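Side-chain contacts in NAD-dependent epimerase/dehydratase domain-containing protein (Ruegeria pomeroyi DSS-3, PDB 3IUS), which is of unknown function but, as a member of the NAD-dependent epimerase/dehydratase family, probably binds NAD(P) in a Rossmann-type domain: residues A[133-138]-A[146-151]; A[105-108]-A[114-117]; A[13-18]-A[183-188]; A[11-14]-A[20-23]. All blocks are in the same frame, centred on the assembly; numbering follows the deposited sequence.

Contact 1 (A[133-138]-A[146-151]); sequences MAEQQW and LHVFRL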
loop_
_atom_site.group_PDB
_atom_site.type_symbol
_atom_site.label_atom_id
_atom_site.label_comp_id
_atom_site.label_asym_id
_atom_site.label_seq_id
_atom_site.Cartn_x
_atom_site.Cartn_y
_atom_site.Cartn_z
HETATM N N MSE A 133 11.678 -7.751 -7.999
HETATM C CA MSE A 133 11.513 -8.239 -9.363
HETATM C C MSE A 133 10.491 -7.397 -10.106
HETATM O O MSE A 133 10.736 -6.921 -11.216
HETATM C CB MSE A 133 10.971 -9.666 -9.355
HETATM C CG MSE A 133 11.963 -10.799 -9.297
HETATM SE SE MSE A 133 11.042 -12.343 -10.090
HETATM C CE MSE A 133 11.199 -11.825 -11.956
ATOM N N ALA A 134 9.317 -7.257 -9.494
ATOM C CA ALA A 134 8.213 -6.531 -10.117
ATOM C C ALA A 134 8.605 -5.083 -10.400
ATOM O O ALA A 134 8.383 -4.580 -11.503
ATOM C CB ALA A 134 6.967 -6.596 -9.241
ATOM N N GLU A 135 9.208 -4.420 -9.415
ATOM C CA GLU A 135 9.637 -3.036 -9.605
ATOM C C GLU A 135 10.575 -2.925 -10.795
ATOM O O GLU A 135 10.447 -2.016 -11.608
ATOM C CB GLU A 135 10.365 -2.499 -8.376
ATOM C CG GLU A 135 9.477 -2.226 -7.178
ATOM C CD GLU A 135 10.114 -1.232 -6.216
ATOM O OE1 GLU A 135 11.005 -0.467 -6.640
ATOM O OE2 GLU A 135 9.732 -1.207 -5.033
ATOM N N GLN A 136 11.528 -3.849 -10.874
ATOM C CA GLN A 136 12.541 -3.817 -11.926
ATOM C C GLN A 136 11.917 -4.026 -13.299
ATOM O O GLN A 136 12.323 -3.397 -14.284
ATOM C CB GLN A 136 13.641 -4.854 -11.647
ATOM C CG GLN A 136 14.539 -4.471 -10.462
ATOM C CD GLN A 136 15.329 -5.636 -9.882
ATOM O OE1 GLN A 136 15.182 -6.784 -10.303
ATOM N NE2 GLN A 136 16.177 -5.337 -8.906
ATOM N N GLN A 137 10.930 -4.911 -13.362
ATOM C CA GLN A 137 10.223 -5.171 -14.613
ATOM C C GLN A 137 9.497 -3.913 -15.091
ATOM O O GLN A 137 9.589 -3.533 -16.258
ATOM C CB GLN A 137 9.260 -6.353 -14.452
ATOM C CG GLN A 137 9.973 -7.687 -14.303
ATOM C CD GLN A 137 9.044 -8.820 -13.884
ATOM O OE1 GLN A 137 7.934 -8.592 -13.399
ATOM N NE2 GLN A 137 9.510 -10.051 -14.054
ATOM N N TRP A 138 8.791 -3.257 -14.180
ATOM C CA TRP A 138 8.117 -2.009 -14.514
ATOM C C TRP A 138 9.110 -0.922 -14.937
ATOM O O TRP A 138 8.900 -0.243 -15.936
ATOM C CB TRP A 138 7.248 -1.543 -13.345
ATOM C CG TRP A 138 5.959 -2.292 -13.263
ATOM C CD1 TRP A 138 5.621 -3.256 -12.354
ATOM C CD2 TRP A 138 4.831 -2.143 -14.129
ATOM N NE1 TRP A 138 4.350 -3.715 -12.602
ATOM C CE2 TRP A 138 3.842 -3.048 -13.687
ATOM C CE3 TRP A 138 4.558 -1.332 -15.234
ATOM C CZ2 TRP A 138 2.603 -3.163 -14.314
ATOM C CZ3 TRP A 138 3.328 -1.448 -15.855
ATOM C CH2 TRP A 138 2.366 -2.356 -15.393
ATOM N N LEU A 146 6.440 5.912 -15.275
ATOM C CA LEU A 146 6.296 5.047 -14.107
ATOM C C LEU A 146 6.616 5.746 -12.793
ATOM O O LEU A 146 7.562 6.524 -12.699
ATOM C CB LEU A 146 7.198 3.817 -14.250
ATOM C CG LEU A 146 7.196 2.891 -13.033
ATOM C CD1 LEU A 146 5.856 2.157 -12.919
ATOM C CD2 LEU A 146 8.360 1.922 -13.092
ATOM N N HIS A 147 5.827 5.437 -11.768
ATOM C CA HIS A 147 6.059 5.938 -10.430
ATOM C C HIS A 147 5.859 4.745 -9.538
ATOM O O HIS A 147 4.892 4.013 -9.711
ATOM C CB HIS A 147 5.059 7.043 -10.078
ATOM C CG HIS A 147 5.067 8.183 -11.051
ATOM N ND1 HIS A 147 4.526 8.082 -12.315
ATOM C CD2 HIS A 147 5.565 9.438 -10.953
ATOM C CE1 HIS A 147 4.691 9.228 -12.953
ATOM N NE2 HIS A 147 5.316 10.068 -12.150
ATOM N N VAL A 148 6.801 4.528 -8.628
ATOM C CA VAL A 148 6.720 3.415 -7.694
ATOM C C VAL A 148 6.421 3.942 -6.305
ATOM O O VAL A 148 7.080 4.866 -5.823
ATOM C CB VAL A 148 8.032 2.609 -7.663
ATOM C CG1 VAL A 148 8.018 1.609 -6.502
ATOM C CG2 VAL A 148 8.259 1.901 -9.000
ATOM N N PHE A 149 5.437 3.332 -5.651
ATOM C CA PHE A 149 5.034 3.746 -4.321
ATOM C C PHE A 149 5.229 2.588 -3.373
ATOM O O PHE A 149 4.520 1.593 -3.457
ATOM C CB PHE A 149 3.567 4.196 -4.322
ATOM C CG PHE A 149 3.291 5.342 -5.251
ATOM C CD1 PHE A 149 3.408 6.650 -4.808
ATOM C CD2 PHE A 149 2.932 5.110 -6.571
ATOM C CE1 PHE A 149 3.171 7.708 -5.666
ATOM C CE2 PHE A 149 2.687 6.164 -7.431
ATOM C CZ PHE A 149 2.805 7.463 -6.974
ATOM N N ARG A 150 6.213 2.716 -2.489
ATOM C CA ARG A 150 6.495 1.680 -1.513
ATOM C C ARG A 150 5.646 1.921 -0.277
ATOM O O ARG A 150 5.935 2.792 0.547
ATOM C CB ARG A 150 7.997 1.619 -1.203
ATOM C CG ARG A 150 8.832 1.447 -2.485
ATOM C CD ARG A 150 10.340 1.372 -2.239
ATOM N NE ARG A 150 11.042 1.019 -3.475
ATOM C CZ ARG A 150 12.322 1.291 -3.724
ATOM N NH1 ARG A 150 13.054 1.933 -2.819
ATOM N NH2 ARG A 150 12.867 0.926 -4.881
ATOM N N LEU A 151 4.578 1.141 -0.175
ATOM C CA LEU A 151 3.564 1.335 0.853
ATOM C C LEU A 151 3.957 0.645 2.145
ATOM O O LEU A 151 4.456 -0.476 2.134
ATOM C CB LEU A 151 2.210 0.805 0.369
ATOM C CG LEU A 151 1.650 1.347 -0.945
ATOM C CD1 LEU A 151 0.312 0.685 -1.280
ATOM C CD2 LEU A 151 1.499 2.858 -0.886
#

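Contact 2 (A[105-108]-A[114-117]); sequences AVYG and WVDE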
loop_
_atom_site.group_PDB
_atom_site.type_symbol
_atom_site.label_atom_id
_atom_site.label_comp_id
_atom_site.label_asym_id
_atom_site.label_seq_id
_atom_site.Cartn_x
_atom_site.Cartn_y
_atom_site.Cartn_z
ATOM N N ALA A 105 9.013 -3.753 2.045
ATOM C CA ALA A 105 9.737 -4.998 2.296
ATOM C C ALA A 105 10.959 -5.103 1.396
ATOM O O ALA A 105 11.859 -5.902 1.645
ATOM C CB ALA A 105 8.830 -6.213 2.124
ATOM N N VAL A 106 10.998 -4.273 0.359
ATOM C CA VAL A 106 12.131 -4.273 -0.554
ATOM C C VAL A 106 13.456 -3.919 0.129
ATOM O O VAL A 106 14.524 -4.331 -0.331
ATOM C CB VAL A 106 11.910 -3.300 -1.714
ATOM C CG1 VAL A 106 10.676 -3.704 -2.519
ATOM C CG2 VAL A 106 11.774 -1.886 -1.195
ATOM N N TYR A 107 13.386 -3.143 1.206
ATOM C CA TYR A 107 14.588 -2.670 1.884
ATOM C C TYR A 107 15.304 -3.753 2.684
ATOM O O TYR A 107 16.529 -3.743 2.799
ATOM C CB TYR A 107 14.272 -1.463 2.775
ATOM C CG TYR A 107 13.837 -0.244 1.996
ATOM C CD1 TYR A 107 14.708 0.380 1.112
ATOM C CD2 TYR A 107 12.555 0.274 2.137
ATOM C CE1 TYR A 107 14.313 1.485 0.394
ATOM C CE2 TYR A 107 12.152 1.379 1.433
ATOM C CZ TYR A 107 13.037 1.980 0.550
ATOM O OH TYR A 107 12.633 3.083 -0.154
ATOM N N GLY A 108 14.541 -4.683 3.244
ATOM C CA GLY A 108 15.132 -5.728 4.053
ATOM C C GLY A 108 15.484 -5.244 5.445
ATOM O O GLY A 108 14.897 -4.281 5.946
ATOM N N TRP A 114 17.573 4.061 9.632
ATOM C CA TRP A 114 16.696 4.763 8.706
ATOM C C TRP A 114 17.100 4.507 7.264
ATOM O O TRP A 114 18.288 4.484 6.937
ATOM C CB TRP A 114 16.702 6.270 8.993
ATOM C CG TRP A 114 15.962 6.649 10.242
ATOM C CD1 TRP A 114 16.474 6.745 11.502
ATOM C CD2 TRP A 114 14.576 6.987 10.342
ATOM N NE1 TRP A 114 15.484 7.113 12.386
ATOM C CE2 TRP A 114 14.310 7.266 11.698
ATOM C CE3 TRP A 114 13.528 7.070 9.417
ATOM C CZ2 TRP A 114 13.050 7.639 12.143
ATOM C CZ3 TRP A 114 12.280 7.439 9.862
ATOM C CH2 TRP A 114 12.048 7.713 11.214
ATOM N N VAL A 115 16.099 4.310 6.416
ATOM C CA VAL A 115 16.304 4.074 4.999
ATOM C C VAL A 115 15.492 5.087 4.210
ATOM O O VAL A 115 14.498 5.619 4.697
ATOM C CB VAL A 115 15.875 2.637 4.603
ATOM C CG1 VAL A 115 16.639 1.611 5.436
ATOM C CG2 VAL A 115 14.365 2.440 4.787
ATOM N N ASP A 116 15.938 5.397 2.999
ATOM C CA ASP A 116 15.154 6.250 2.126
ATOM C C ASP A 116 15.085 5.626 0.740
ATOM O O ASP A 116 15.497 4.482 0.546
ATOM C CB ASP A 116 15.683 7.695 2.094
ATOM C CG ASP A 116 17.115 7.804 1.577
ATOM O OD1 ASP A 116 17.515 7.000 0.715
ATOM O OD2 ASP A 116 17.837 8.720 2.035
ATOM N N GLU A 117 14.564 6.376 -0.217
ATOM C CA GLU A 117 14.357 5.849 -1.553
ATOM C C GLU A 117 15.671 5.549 -2.284
ATOM O O GLU A 117 15.654 4.913 -3.332
ATOM C CB GLU A 117 13.477 6.793 -2.379
ATOM C CG GLU A 117 12.038 6.934 -1.873
ATOM C CD GLU A 117 11.872 7.996 -0.798
ATOM O OE1 GLU A 117 12.879 8.402 -0.177
ATOM O OE2 GLU A 117 10.719 8.429 -0.574
#

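Contact 3 (A[13-18]-A[183-188]); sequences HGYTAR and IHVEDI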
loop_
_atom_site.group_PDB
_atom_site.type_symbol
_atom_site.label_atom_id
_atom_site.label_comp_id
_atom_site.label_asym_id
_atom_site.label_seq_id
_atom_site.Cartn_x
_atom_site.Cartn_y
_atom_site.Cartn_z
ATOM N N HIS A 13 -8.365 -3.521 -8.276
ATOM C CA HIS A 13 -9.007 -2.385 -7.627
ATOM C C HIS A 13 -9.564 -2.788 -6.265
ATOM O O HIS A 13 -10.746 -3.109 -6.142
ATOM C CB HIS A 13 -10.144 -1.882 -8.508
ATOM C CG HIS A 13 -10.657 -0.528 -8.129
ATOM N ND1 HIS A 13 -10.029 0.639 -8.510
ATOM C CD2 HIS A 13 -11.753 -0.153 -7.427
ATOM C CE1 HIS A 13 -10.709 1.673 -8.048
ATOM N NE2 HIS A 13 -11.760 1.220 -7.388
ATOM N N GLY A 14 -8.712 -2.760 -5.246
ATOM C CA GLY A 14 -9.100 -3.207 -3.919
ATOM C C GLY A 14 -9.216 -2.086 -2.902
ATOM O O GLY A 14 -9.575 -0.961 -3.237
ATOM N N TYR A 15 -8.897 -2.409 -1.654
ATOM C CA TYR A 15 -9.063 -1.492 -0.532
ATOM C C TYR A 15 -8.516 -0.090 -0.805
ATOM O O TYR A 15 -9.239 0.899 -0.678
ATOM C CB TYR A 15 -8.426 -2.088 0.729
ATOM C CG TYR A 15 -8.663 -1.269 1.977
ATOM C CD1 TYR A 15 -9.891 -1.300 2.631
ATOM C CD2 TYR A 15 -7.661 -0.467 2.499
ATOM C CE1 TYR A 15 -10.110 -0.542 3.772
ATOM C CE2 TYR A 15 -7.869 0.292 3.634
ATOM C CZ TYR A 15 -9.091 0.250 4.268
ATOM O OH TYR A 15 -9.290 1.010 5.397
ATOM N N THR A 16 -7.246 -0.016 -1.191
ATOM C CA THR A 16 -6.577 1.259 -1.426
ATOM C C THR A 16 -7.122 1.998 -2.645
ATOM O O THR A 16 -7.477 3.171 -2.558
ATOM C CB THR A 16 -5.053 1.069 -1.578
ATOM O OG1 THR A 16 -4.507 0.631 -0.328
ATOM C CG2 THR A 16 -4.374 2.366 -1.996
ATOM N N ALA A 17 -7.180 1.313 -3.781
ATOM C CA ALA A 17 -7.624 1.934 -5.028
ATOM C C ALA A 17 -9.065 2.454 -4.947
ATOM O O ALA A 17 -9.417 3.430 -5.602
ATOM C CB ALA A 17 -7.468 0.955 -6.191
ATOM N N ARG A 18 -9.895 1.803 -4.134
ATOM C CA ARG A 18 -11.285 2.224 -3.964
ATOM C C ARG A 18 -11.415 3.565 -3.248
ATOM O O ARG A 18 -12.308 4.354 -3.562
ATOM C CB ARG A 18 -12.099 1.141 -3.251
ATOM C CG ARG A 18 -12.370 -0.053 -4.145
ATOM C CD ARG A 18 -12.899 -1.240 -3.373
ATOM N NE ARG A 18 -12.692 -2.467 -4.134
ATOM C CZ ARG A 18 -13.120 -3.667 -3.760
ATOM N NH1 ARG A 18 -13.789 -3.807 -2.623
ATOM N NH2 ARG A 18 -12.875 -4.724 -4.526
ATOM N N ILE A 183 0.758 3.325 7.368
ATOM C CA ILE A 183 0.190 4.428 6.602
ATOM C C ILE A 183 -1.338 4.330 6.551
ATOM O O ILE A 183 -1.889 3.253 6.348
ATOM C CB ILE A 183 0.765 4.466 5.170
ATOM C CG1 ILE A 183 0.331 5.742 4.442
ATOM C CG2 ILE A 183 0.357 3.219 4.383
ATOM C CD1 ILE A 183 0.983 7.002 4.958
ATOM N N HIS A 184 -2.013 5.455 6.762
ATOM C CA HIS A 184 -3.469 5.506 6.675
ATOM C C HIS A 184 -3.880 5.554 5.210
ATOM O O HIS A 184 -3.264 6.265 4.409
ATOM C CB HIS A 184 -4.022 6.722 7.420
ATOM C CG HIS A 184 -5.514 6.727 7.535
ATOM N ND1 HIS A 184 -6.168 6.518 8.731
ATOM C CD2 HIS A 184 -6.479 6.899 6.602
ATOM C CE1 HIS A 184 -7.474 6.569 8.529
ATOM N NE2 HIS A 184 -7.687 6.800 7.246
ATOM N N VAL A 185 -4.909 4.790 4.860
ATOM C CA VAL A 185 -5.336 4.674 3.466
ATOM C C VAL A 185 -5.701 6.023 2.832
ATOM O O VAL A 185 -5.469 6.240 1.631
ATOM C CB VAL A 185 -6.485 3.642 3.307
ATOM C CG1 VAL A 185 -7.748 4.107 4.029
ATOM C CG2 VAL A 185 -6.750 3.351 1.834
ATOM N N GLU A 186 -6.247 6.938 3.630
ATOM C CA GLU A 186 -6.554 8.280 3.128
ATOM C C GLU A 186 -5.298 9.023 2.678
ATOM O O GLU A 186 -5.323 9.773 1.701
ATOM C CB GLU A 186 -7.324 9.102 4.163
ATOM C CG GLU A 186 -8.815 8.783 4.219
ATOM C CD GLU A 186 -9.562 9.188 2.952
ATOM O OE1 GLU A 186 -10.696 8.700 2.746
ATOM O OE2 GLU A 186 -9.023 9.995 2.164
ATOM N N ASP A 187 -4.198 8.815 3.399
ATOM C CA ASP A 187 -2.937 9.448 3.051
ATOM C C ASP A 187 -2.312 8.830 1.804
ATOM O O ASP A 187 -1.655 9.519 1.019
ATOM C CB ASP A 187 -1.976 9.432 4.240
ATOM C CG ASP A 187 -2.290 10.528 5.247
ATOM O OD1 ASP A 187 -2.766 11.603 4.812
ATOM O OD2 ASP A 187 -2.077 10.320 6.462
ATOM N N ILE A 188 -2.521 7.534 1.605
ATOM C CA ILE A 188 -2.115 6.931 0.343
ATOM C C ILE A 188 -2.855 7.614 -0.809
ATOM O O ILE A 188 -2.260 7.957 -1.844
ATOM C CB ILE A 188 -2.397 5.421 0.298
ATOM C CG1 ILE A 188 -1.694 4.706 1.458
ATOM C CG2 ILE A 188 -1.949 4.855 -1.049
ATOM C CD1 ILE A 188 -2.102 3.234 1.627
#

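Contact 4 (A[11-14]-A[20-23]); sequences FGHG and LSRA. With EDO (1,2-ethanediol), chain E.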
loop_
_atom_site.group_PDB
_atom_site.type_symbol
_atom_site.label_atom_id
_atom_site.label_comp_id
_atom_site.label_asym_id
_atom_site.label_seq_id
_atom_site.Cartn_x
_atom_site.Cartn_y
_atom_site.Cartn_z
ATOM N N PHE A 11 -5.780 -2.010 -11.914
ATOM C CA PHE A 11 -5.695 -3.467 -11.833
ATOM C C PHE A 11 -5.690 -3.902 -10.379
ATOM O O PHE A 11 -4.873 -3.430 -9.584
ATOM C CB PHE A 11 -4.424 -3.981 -12.516
ATOM C CG PHE A 11 -4.404 -3.774 -13.999
ATOM C CD1 PHE A 11 -4.931 -4.731 -14.854
ATOM C CD2 PHE A 11 -3.848 -2.629 -14.541
ATOM C CE1 PHE A 11 -4.908 -4.543 -16.226
ATOM C CE2 PHE A 11 -3.822 -2.433 -15.906
ATOM C CZ PHE A 11 -4.357 -3.387 -16.749
ATOM N N GLY A 12 -6.585 -4.817 -10.031
ATOM C CA GLY A 12 -6.720 -5.234 -8.650
ATOM C C GLY A 12 -7.246 -4.078 -7.826
ATOM O O GLY A 12 -6.652 -3.690 -6.820
ATOM N N HIS A 13 -8.365 -3.521 -8.276
ATOM C CA HIS A 13 -9.007 -2.385 -7.627
ATOM C C HIS A 13 -9.564 -2.788 -6.265
ATOM O O HIS A 13 -10.746 -3.109 -6.142
ATOM C CB HIS A 13 -10.144 -1.882 -8.508
ATOM C CG HIS A 13 -10.657 -0.528 -8.129
ATOM N ND1 HIS A 13 -10.029 0.639 -8.510
ATOM C CD2 HIS A 13 -11.753 -0.153 -7.427
ATOM C CE1 HIS A 13 -10.709 1.673 -8.048
ATOM N NE2 HIS A 13 -11.760 1.220 -7.388
ATOM N N GLY A 14 -8.712 -2.760 -5.246
ATOM C CA GLY A 14 -9.100 -3.207 -3.919
ATOM C C GLY A 14 -9.216 -2.086 -2.902
ATOM O O GLY A 14 -9.575 -0.961 -3.237
ATOM N N LEU A 20 -9.208 5.925 -3.474
ATOM C CA LEU A 20 -8.811 6.873 -4.507
ATOM C C LEU A 20 -9.959 7.114 -5.478
ATOM O O LEU A 20 -10.283 8.261 -5.786
ATOM C CB LEU A 20 -7.593 6.361 -5.268
ATOM C CG LEU A 20 -7.163 7.238 -6.445
ATOM C CD1 LEU A 20 -6.826 8.646 -5.979
ATOM C CD2 LEU A 20 -5.990 6.606 -7.178
ATOM N N SER A 21 -10.573 6.037 -5.963
ATOM C CA SER A 21 -11.670 6.171 -6.927
ATOM C C SER A 21 -12.871 6.956 -6.372
ATOM O O SER A 21 -13.484 7.751 -7.088
ATOM C CB SER A 21 -12.078 4.815 -7.533
ATOM O OG SER A 21 -12.637 3.935 -6.571
ATOM N N ARG A 22 -13.193 6.763 -5.097
ATOM C CA ARG A 22 -14.294 7.495 -4.488
ATOM C C ARG A 22 -14.001 8.993 -4.442
ATOM O O ARG A 22 -14.923 9.810 -4.401
ATOM C CB ARG A 22 -14.601 6.956 -3.088
ATOM C CG ARG A 22 -15.066 5.510 -3.066
ATOM C CD ARG A 22 -15.275 5.007 -1.639
ATOM N NE ARG A 22 -15.646 3.594 -1.612
ATOM C CZ ARG A 22 -14.903 2.629 -1.078
ATOM N NH1 ARG A 22 -13.743 2.915 -0.501
ATOM N NH2 ARG A 22 -15.327 1.377 -1.109
ATOM N N ALA A 23 -12.717 9.347 -4.459
ATOM C CA ALA A 23 -12.287 10.738 -4.435
ATOM C C ALA A 23 -12.196 11.306 -5.846
ATOM O O ALA A 23 -12.496 12.480 -6.072
ATOM C CB ALA A 23 -10.947 10.873 -3.712
HETATM C C1 EDO E . -12.549 7.815 0.597
HETATM O O1 EDO E . -12.236 8.501 -0.677
HETATM C C2 EDO E . -13.548 6.697 0.508
HETATM O O2 EDO E . -13.623 5.423 1.105
#

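Contact 1 (A[133-138]-A[146-151])
Glu135, on the helix, reaches across to the strand and is gripped by Arg150 in a side-on, two-pronged salt bridge. Arg150 NH2 bonds to Glu135 OE1 at 2.9 Å, almost straight at 170°, and Arg150 NE meets the syn lone pair of Glu135 OE2 at 3.0 Å. The two side chains cross at about a right angle, yet the carboxylate and guanidinium planes lie 29° apart, nearly coplanar, and the paired bonds restrain the rotation of both groups. An alanine in place of Arg150 is likely to leave the buried Glu135 carboxylate without its counter-charge and less firmly held. Val148 supplies an apolar floor: its CG1, anti to the backbone N (chi1 170°), lies 3.5 Å from Glu135 CD. Farther along, Leu146 CD2 packs 3.6 Å from Trp138 CB, a branched aliphatic end filling the place beside the base of the indole. The ring itself leads away to stack on Tyr100, its NE1 bonded to Asp78. Glu135 OE2 is also held by Ser102. Segment 133-138 runs nearly antiparallel to segment 146-151, as expected for a beta-alpha-beta crossover, in which helix 126-140 joins strand 97-103 to its parallel neighbour 146-155, with helix 79-90 flanking the Trp138 end.

Contact 2 (A[105-108]-A[114-117])
Tyr107 meets Val115 through a CH-pi contact: Val115 CG2 sits over one face of the phenol ring, 4.0 Å from its centroid and 15° off the ring normal, displaced somewhat toward the rim. The methyl gets there because it lies between the backbone N and the carbonyl carbon of Val115. On the opposite face, Val106 CG2 rests over the ring centre, so the aromatic plate is clamped between two valine methyls; beta-branched residues suit this role, since their methyls are held close to the backbone. Close van der Waals approaches follow toward the hydroxyl end of the ring. The carbonyl oxygen of Asp116 approaches obliquely, 3.2 Å from Tyr107 CE1, and Tyr107 OH comes within 3.5 Å of Glu117 CA. The polar bonds run outward: the hydroxyl is bonded to Asn206 and to Arg150, and a phenylalanine here would probably keep much of the ring packing but leave Asn206 ND2 and Arg150 NH1 without this shared oxygen. Glu117 turns its carboxylate to other partners, Arg259 in a salt bridge and the backbone N of Asn206, while Asp116 OD1 bonds to Thr118. The contact thus ties the loop after strand 97-103 to the short strand 114-115, which pairs in parallel with strand 254-255, while Val106 packs against helix 126-140.

Contact 3 (A[13-18]-A[183-188])
Thr16 and Val185 are the pair with the nearest CA atoms, 6.1 Å apart, where the first turn of helix 15-24 comes up to the first turn of helix 185-197. The latter starts directly after strand 182-184, His184 taking the N-cap position. Val185 is the central side chain, pointing at the other segment and wedged against two neighbours. Its CB lies 3.6 Å from Tyr15 CE2, and its CG1 stands 3.7 Å from Tyr15 OH. Tyr15 reaches this far because its CG is anti to the backbone N (chi1 -174°), which swings the ring across toward the valine; the hydroxyl then bonds to the carbonyl oxygen of Pro157, and Arg159 makes a cation-pi contact with the ring. Val185 CG2 slides in beside the backbone of Thr16, 3.9 Å from its CA. One turn on, Thr16 CG2 meets Ile188 CG2 at 3.6 Å, the two side chains crossing at about a right angle. Threonine suits this place because it can offer a methyl to an apolar neighbour. Away from the interface, Arg18 NE folds back to His13 O at 2.9 Å, the donor NE lying 30° out of the carbonyl plane, and so ties the glycine-rich turn to the helix it introduces. Contact between the two helix starts is therefore made by fitted aliphatic and aromatic surfaces, with Ile154 of strand 146-155 packed against Tyr15, Thr16 and Ile188. The Tyr15 hydroxyl finds its partner beyond the two segments.

Contact 4 (A[11-14]-A[20-23])
His13 and Ser21, whose CA atoms stand 9.0 Å apart, join the turn after strand 7-11 to the C-terminal half of helix 15-24. This is the strand-turn-helix of a Rossmann-type fold, and Gly12, Gly14 and Ala17 fit its GxGxxA pattern, consistent with the dinucleotide-binding turn of the family. Gly12 has a positive phi (67°), a conformation glycine adopts easily, and His13 is the centre of an inverse gamma turn. The imidazole bridges the turn and the helix. With its CG anti to the backbone N (chi1 -165°), the ring extends toward the helix and NE2 donates to Ser21 OG at 3.0 Å; the bond is bent, yet the oxygen lies almost exactly in the ring plane. Histidine suits the place because nitrogens on two sides of one flat ring can be used at once: ND1 is bonded to Ser10 OG, while Ser47 OG is a second partner of NE2, whose one hydrogen may be shared between the two hydroxyls. The ring is thereby held against rotation. Serine is equally apt, as its short side chain keeps the hydroxyl close to the helix backbone. Ser21 OG accepts from the histidine and has the carbonyl oxygens of Ser47 and Arg18 as further partners, between which its single proton must choose or be shared. Ile31 of strand 30-35 packs against both residues. The fit at the imidazole edge is close: Ser21 CB also lies in the ring plane, 3.5 Å from His13 CE1.

Overall arrangement
Contacts 1 and 2 adjoin, centres about 13 Å apart, linked through Arg150 NH1 and Tyr107 OH (2.9 Å); Val106 also packs on both partners of the salt bridge. Contacts 3 and 4 share His13 and Gly14 and both use helix 15-24, their centres about 8 Å apart. Contacts 1 and 3 both reach the parallel sheet, and Leu151 CD2 of strand 146-155 touches Ile188 CG2 of helix 185-197 at 4.0 Å. Contacts 2 and 4, about 26 Å apart between centres, lie on opposite sides of the chain's centre. Contacts 3 and 4 contain residues of the probable dinucleotide-binding turn; a formic acid molecule, probably from the crystallisation liquor, lies about 5 Å from the His13 side chain.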